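Local coordinates for hypothetical protein (Streptococcus pneumoniae, PDB 2HIY) that is of unknown function, a conserved bacterial protein that belongs to the DUF1697 family, at residues 8-22 with 67-80. Residues are numbered along the deposited sequence; the frame is centred on the assembly and turned at random.
Sequences ALLVRGINVGGKNKV and FAVHYPFIQSFSLL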
# COMPACT_ATOMS: atom_id res chain seq x y z
N ALA D 8 -5.56 2.10 -33.10
CA ALA D 8 -5.43 1.93 -31.66
C ALA D 8 -4.90 3.24 -31.10
O ALA D 8 -3.90 3.80 -31.60
CB ALA D 8 -4.45 0.78 -31.31
N LEU D 9 -5.57 3.72 -30.07
CA LEU D 9 -5.22 4.91 -29.33
C LEU D 9 -4.86 4.47 -27.92
O LEU D 9 -5.72 3.96 -27.20
CB LEU D 9 -6.45 5.82 -29.30
CG LEU D 9 -6.37 7.08 -28.43
CD1 LEU D 9 -5.22 8.00 -28.84
CD2 LEU D 9 -7.74 7.82 -28.52
N LEU D 10 -3.59 4.62 -27.55
CA LEU D 10 -3.09 4.13 -26.26
C LEU D 10 -2.64 5.31 -25.44
O LEU D 10 -1.93 6.18 -25.94
CB LEU D 10 -1.91 3.16 -26.47
CG LEU D 10 -2.14 2.09 -27.53
CD1 LEU D 10 -0.82 1.29 -27.60
CD2 LEU D 10 -3.32 1.20 -27.23
N VAL D 11 -3.04 5.35 -24.18
CA VAL D 11 -2.63 6.44 -23.31
C VAL D 11 -1.99 5.88 -22.04
O VAL D 11 -2.27 4.77 -21.63
CB VAL D 11 -3.79 7.41 -23.00
CG1 VAL D 11 -4.36 8.04 -24.28
CG2 VAL D 11 -4.89 6.70 -22.25
N ARG D 12 -1.10 6.66 -21.45
CA ARG D 12 -0.46 6.25 -20.21
C ARG D 12 -1.01 7.05 -19.04
O ARG D 12 -1.54 8.16 -19.22
CB ARG D 12 1.05 6.49 -20.30
CG ARG D 12 1.40 7.97 -20.41
CD ARG D 12 2.65 8.45 -19.65
NE ARG D 12 3.07 7.62 -18.53
CZ ARG D 12 2.95 7.94 -17.23
NH1 ARG D 12 3.40 7.09 -16.32
NH2 ARG D 12 2.40 9.08 -16.85
N GLY D 13 -0.85 6.49 -17.86
CA GLY D 13 -1.04 7.21 -16.63
C GLY D 13 -2.46 7.37 -16.13
O GLY D 13 -2.68 8.10 -15.17
N ILE D 14 -3.43 6.71 -16.76
CA ILE D 14 -4.82 6.90 -16.35
C ILE D 14 -5.34 5.85 -15.38
O ILE D 14 -4.81 4.73 -15.33
CB ILE D 14 -5.79 7.05 -17.57
CG1 ILE D 14 -5.99 5.75 -18.36
CG2 ILE D 14 -5.33 8.19 -18.47
CD1 ILE D 14 -7.23 5.80 -19.27
N ASN D 15 -6.37 6.22 -14.63
CA ASN D 15 -7.06 5.29 -13.73
C ASN D 15 -6.12 4.57 -12.76
O ASN D 15 -6.25 3.36 -12.55
CB ASN D 15 -7.90 4.30 -14.53
CG ASN D 15 -9.05 4.98 -15.23
OD1 ASN D 15 -9.65 5.91 -14.70
ND2 ASN D 15 -9.33 4.55 -16.46
N VAL D 16 -5.17 5.33 -12.22
CA VAL D 16 -4.24 4.81 -11.21
C VAL D 16 -4.11 5.82 -10.07
O VAL D 16 -4.40 7.01 -10.25
CB VAL D 16 -2.84 4.53 -11.81
CG1 VAL D 16 -2.89 3.36 -12.79
CG2 VAL D 16 -2.28 5.75 -12.50
N GLY D 17 -3.68 5.34 -8.91
CA GLY D 17 -3.37 6.21 -7.76
C GLY D 17 -4.48 7.15 -7.34
O GLY D 17 -4.21 8.27 -6.89
N GLY D 18 -5.72 6.70 -7.49
CA GLY D 18 -6.90 7.48 -7.10
C GLY D 18 -7.14 8.77 -7.86
O GLY D 18 -7.87 9.65 -7.38
N LYS D 19 -6.56 8.91 -9.05
CA LYS D 19 -6.81 10.09 -9.88
C LYS D 19 -6.68 9.73 -11.36
O LYS D 19 -6.64 8.55 -11.72
CB LYS D 19 -5.88 11.25 -9.50
CG LYS D 19 -4.41 11.01 -9.80
CD LYS D 19 -3.55 12.24 -9.55
CE LYS D 19 -2.12 11.99 -10.01
NZ LYS D 19 -1.45 10.97 -9.15
N ASN D 20 -6.61 10.77 -12.19
CA ASN D 20 -6.54 10.62 -13.65
C ASN D 20 -7.64 9.69 -14.14
O ASN D 20 -7.40 8.80 -14.96
CB ASN D 20 -5.14 10.16 -14.12
CG ASN D 20 -4.07 11.21 -13.87
OD1 ASN D 20 -4.33 12.25 -13.25
ND2 ASN D 20 -2.88 10.95 -14.39
N LYS D 21 -8.84 9.93 -13.65
CA LYS D 21 -9.96 9.04 -13.85
C LYS D 21 -10.59 9.25 -15.22
O LYS D 21 -10.93 10.35 -15.60
CB LYS D 21 -11.03 9.25 -12.77
CG LYS D 21 -12.19 8.25 -12.88
CD LYS D 21 -13.10 8.27 -11.65
CE LYS D 21 -14.37 7.44 -11.91
NZ LYS D 21 -15.45 7.67 -10.90
N VAL D 22 -10.74 8.14 -15.94
CA VAL D 22 -11.42 8.13 -17.22
C VAL D 22 -12.40 6.97 -17.18
O VAL D 22 -11.99 5.83 -16.96
CB VAL D 22 -10.43 7.95 -18.38
CG1 VAL D 22 -11.19 7.96 -19.73
CG2 VAL D 22 -9.34 9.02 -18.34
N PHE D 67 -8.22 15.99 -25.67
CA PHE D 67 -7.68 15.70 -24.35
C PHE D 67 -7.39 16.98 -23.57
O PHE D 67 -7.61 17.01 -22.35
CB PHE D 67 -6.43 14.85 -24.45
CG PHE D 67 -6.69 13.43 -24.93
CD1 PHE D 67 -7.68 12.65 -24.33
CD2 PHE D 67 -5.93 12.89 -25.95
CE1 PHE D 67 -7.90 11.33 -24.76
CE2 PHE D 67 -6.15 11.58 -26.37
CZ PHE D 67 -7.13 10.82 -25.79
N ALA D 68 -6.86 18.00 -24.25
CA ALA D 68 -6.52 19.25 -23.53
C ALA D 68 -7.74 19.82 -22.82
O ALA D 68 -7.60 20.41 -21.75
CB ALA D 68 -5.89 20.27 -24.46
N VAL D 69 -8.92 19.62 -23.39
CA VAL D 69 -10.15 20.17 -22.80
C VAL D 69 -10.75 19.20 -21.80
O VAL D 69 -11.15 19.61 -20.70
CB VAL D 69 -11.20 20.48 -23.88
CG1 VAL D 69 -12.54 20.91 -23.23
CG2 VAL D 69 -10.69 21.55 -24.81
N HIS D 70 -10.82 17.92 -22.16
CA HIS D 70 -11.62 16.96 -21.40
C HIS D 70 -10.85 16.13 -20.38
O HIS D 70 -11.41 15.74 -19.34
CB HIS D 70 -12.37 16.03 -22.35
CG HIS D 70 -13.36 16.76 -23.18
ND1 HIS D 70 -14.67 16.94 -22.79
CD2 HIS D 70 -13.21 17.42 -24.35
CE1 HIS D 70 -15.30 17.65 -23.70
NE2 HIS D 70 -14.44 17.98 -24.65
N TYR D 71 -9.59 15.83 -20.68
CA TYR D 71 -8.73 15.00 -19.81
C TYR D 71 -7.32 15.54 -19.87
O TYR D 71 -6.45 14.90 -20.45
CB TYR D 71 -8.73 13.53 -20.28
CG TYR D 71 -10.12 12.94 -20.29
CD1 TYR D 71 -10.73 12.54 -19.10
CD2 TYR D 71 -10.84 12.81 -21.49
CE1 TYR D 71 -12.04 12.03 -19.09
CE2 TYR D 71 -12.16 12.32 -21.49
CZ TYR D 71 -12.74 11.91 -20.30
OH TYR D 71 -14.03 11.41 -20.27
N PRO D 72 -7.07 16.70 -19.25
CA PRO D 72 -5.80 17.41 -19.43
C PRO D 72 -4.58 16.68 -18.87
O PRO D 72 -3.46 17.06 -19.22
CB PRO D 72 -6.02 18.77 -18.74
CG PRO D 72 -7.32 18.71 -18.11
CD PRO D 72 -8.03 17.45 -18.42
N PHE D 73 -4.78 15.66 -18.04
CA PHE D 73 -3.67 14.81 -17.59
C PHE D 73 -3.22 13.81 -18.65
O PHE D 73 -2.20 13.13 -18.47
CB PHE D 73 -4.08 14.08 -16.31
CG PHE D 73 -5.44 13.41 -16.40
CD1 PHE D 73 -5.56 12.16 -16.99
CD2 PHE D 73 -6.59 14.04 -15.90
CE1 PHE D 73 -6.80 11.55 -17.10
CE2 PHE D 73 -7.82 13.41 -15.99
CZ PHE D 73 -7.92 12.15 -16.59
N ILE D 74 -3.96 13.68 -19.75
CA ILE D 74 -3.50 12.85 -20.88
C ILE D 74 -2.66 13.77 -21.77
O ILE D 74 -3.20 14.55 -22.56
CB ILE D 74 -4.68 12.21 -21.64
CG1 ILE D 74 -5.45 11.26 -20.69
CG2 ILE D 74 -4.18 11.48 -22.91
CD1 ILE D 74 -6.70 10.56 -21.29
N GLN D 75 -1.35 13.71 -21.59
CA GLN D 75 -0.42 14.65 -22.21
C GLN D 75 0.47 14.04 -23.27
O GLN D 75 1.33 14.73 -23.84
CB GLN D 75 0.41 15.33 -21.10
CG GLN D 75 -0.45 16.30 -20.28
CD GLN D 75 0.22 16.86 -19.06
OE1 GLN D 75 1.44 16.82 -18.93
NE2 GLN D 75 -0.59 17.40 -18.15
N SER D 76 0.27 12.75 -23.53
CA SER D 76 0.88 12.07 -24.66
C SER D 76 -0.05 10.94 -25.04
O SER D 76 -0.88 10.49 -24.23
CB SER D 76 2.25 11.47 -24.26
OG SER D 76 2.11 10.34 -23.38
N PHE D 77 0.04 10.48 -26.29
CA PHE D 77 -0.69 9.28 -26.66
C PHE D 77 -0.02 8.63 -27.84
O PHE D 77 0.66 9.31 -28.63
CB PHE D 77 -2.18 9.58 -26.94
CG PHE D 77 -2.42 10.60 -28.03
CD1 PHE D 77 -2.52 10.25 -29.38
CD2 PHE D 77 -2.67 11.92 -27.69
CE1 PHE D 77 -2.78 11.22 -30.36
CE2 PHE D 77 -2.95 12.88 -28.67
CZ PHE D 77 -3.00 12.53 -30.01
N SER D 78 -0.23 7.32 -27.97
CA SER D 78 0.19 6.58 -29.14
C SER D 78 -1.03 6.39 -30.05
O SER D 78 -2.13 6.13 -29.55
CB SER D 78 0.70 5.21 -28.74
OG SER D 78 1.70 5.32 -27.73
N LEU D 79 -0.83 6.58 -31.34
CA LEU D 79 -1.91 6.37 -32.31
C LEU D 79 -1.32 5.60 -33.47
O LEU D 79 -0.40 6.08 -34.16
CB LEU D 79 -2.46 7.72 -32.78
CG LEU D 79 -3.66 7.60 -33.74
CD1 LEU D 79 -4.87 6.97 -33.11
CD2 LEU D 79 -4.01 8.98 -34.28
N LEU D 80 -1.84 4.40 -33.70
CA LEU D 80 -1.29 3.55 -34.75
C LEU D 80 -2.38 2.79 -35.45
O LEU D 80 -3.42 2.50 -34.85
CB LEU D 80 -0.27 2.58 -34.15
CG LEU D 80 -0.77 1.72 -33.00
CD1 LEU D 80 -0.90 0.27 -33.45
CD2 LEU D 80 0.26 1.81 -31.90
O HOH W 1 0.65 7.75 -23.72
O HOH W 2 -1.06 10.06 -21.41
O HOH W 3 -2.10 10.43 -17.69
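Ala8 to Leu10 and Ser78 to Leu80 run antiparallel, their axes 4.8 Å apart at closest, and four backbone hydrogen bonds join Ala8 to Leu80 and Leu10 to Ser78. This pairs the first and last strands of a beta-alpha-beta-beta-alpha-beta, ferredoxin-like unit, with 78-81 at the edge of the sheet within this chain, while strand 47-52 lies along the other side of 5-10. On the sheet face that carries Leu9, the two methyls of that leucine part company: CD1 packs 3.6 Å from CD1 of Phe77, and CD2 meets the edge of the Phe67 ring at CZ. Helix 56-70 covers this side, with Leu63 touching both Leu9 and Phe77. Past the strands the two segments diverge and three waters bridge them. One accepts a weak bond from Arg12 N and donates to Ser76 OG, which also hydrogen-bonds to the backbone O of Arg164; a second donates to Arg12 O and Ser76 O, a third to Arg12 O and Phe73 O. Ile74 joins the strand end to the loop. Its CG2 sits over the centre of the Phe67 ring and 3.7 Å from Val11 CG1, and its CG1 lies 3.8 Å from Ile14 CG2. The loop after strand 5-10 then turns back through a type I' turn at Val16 to Lys19 and lays Asn20 on Phe73. A chi1 of 49° puts Phe73 CG between its backbone N and carbonyl carbon, which lays the ring flat against the Asn20 amide, the planes only 7° apart. Tyr71 CB lies over the opposite face, while Ile14 CG2 and Val22 CG2 reach the ring's edge. The bond from Asn20 ND2 to Gly13 O, 3.0 Å and from above the carbonyl plane, helps hold the amide's rotation, and Asn20 CA stands 3.6 Å from the Phe73 centroid in a CH-pi contact.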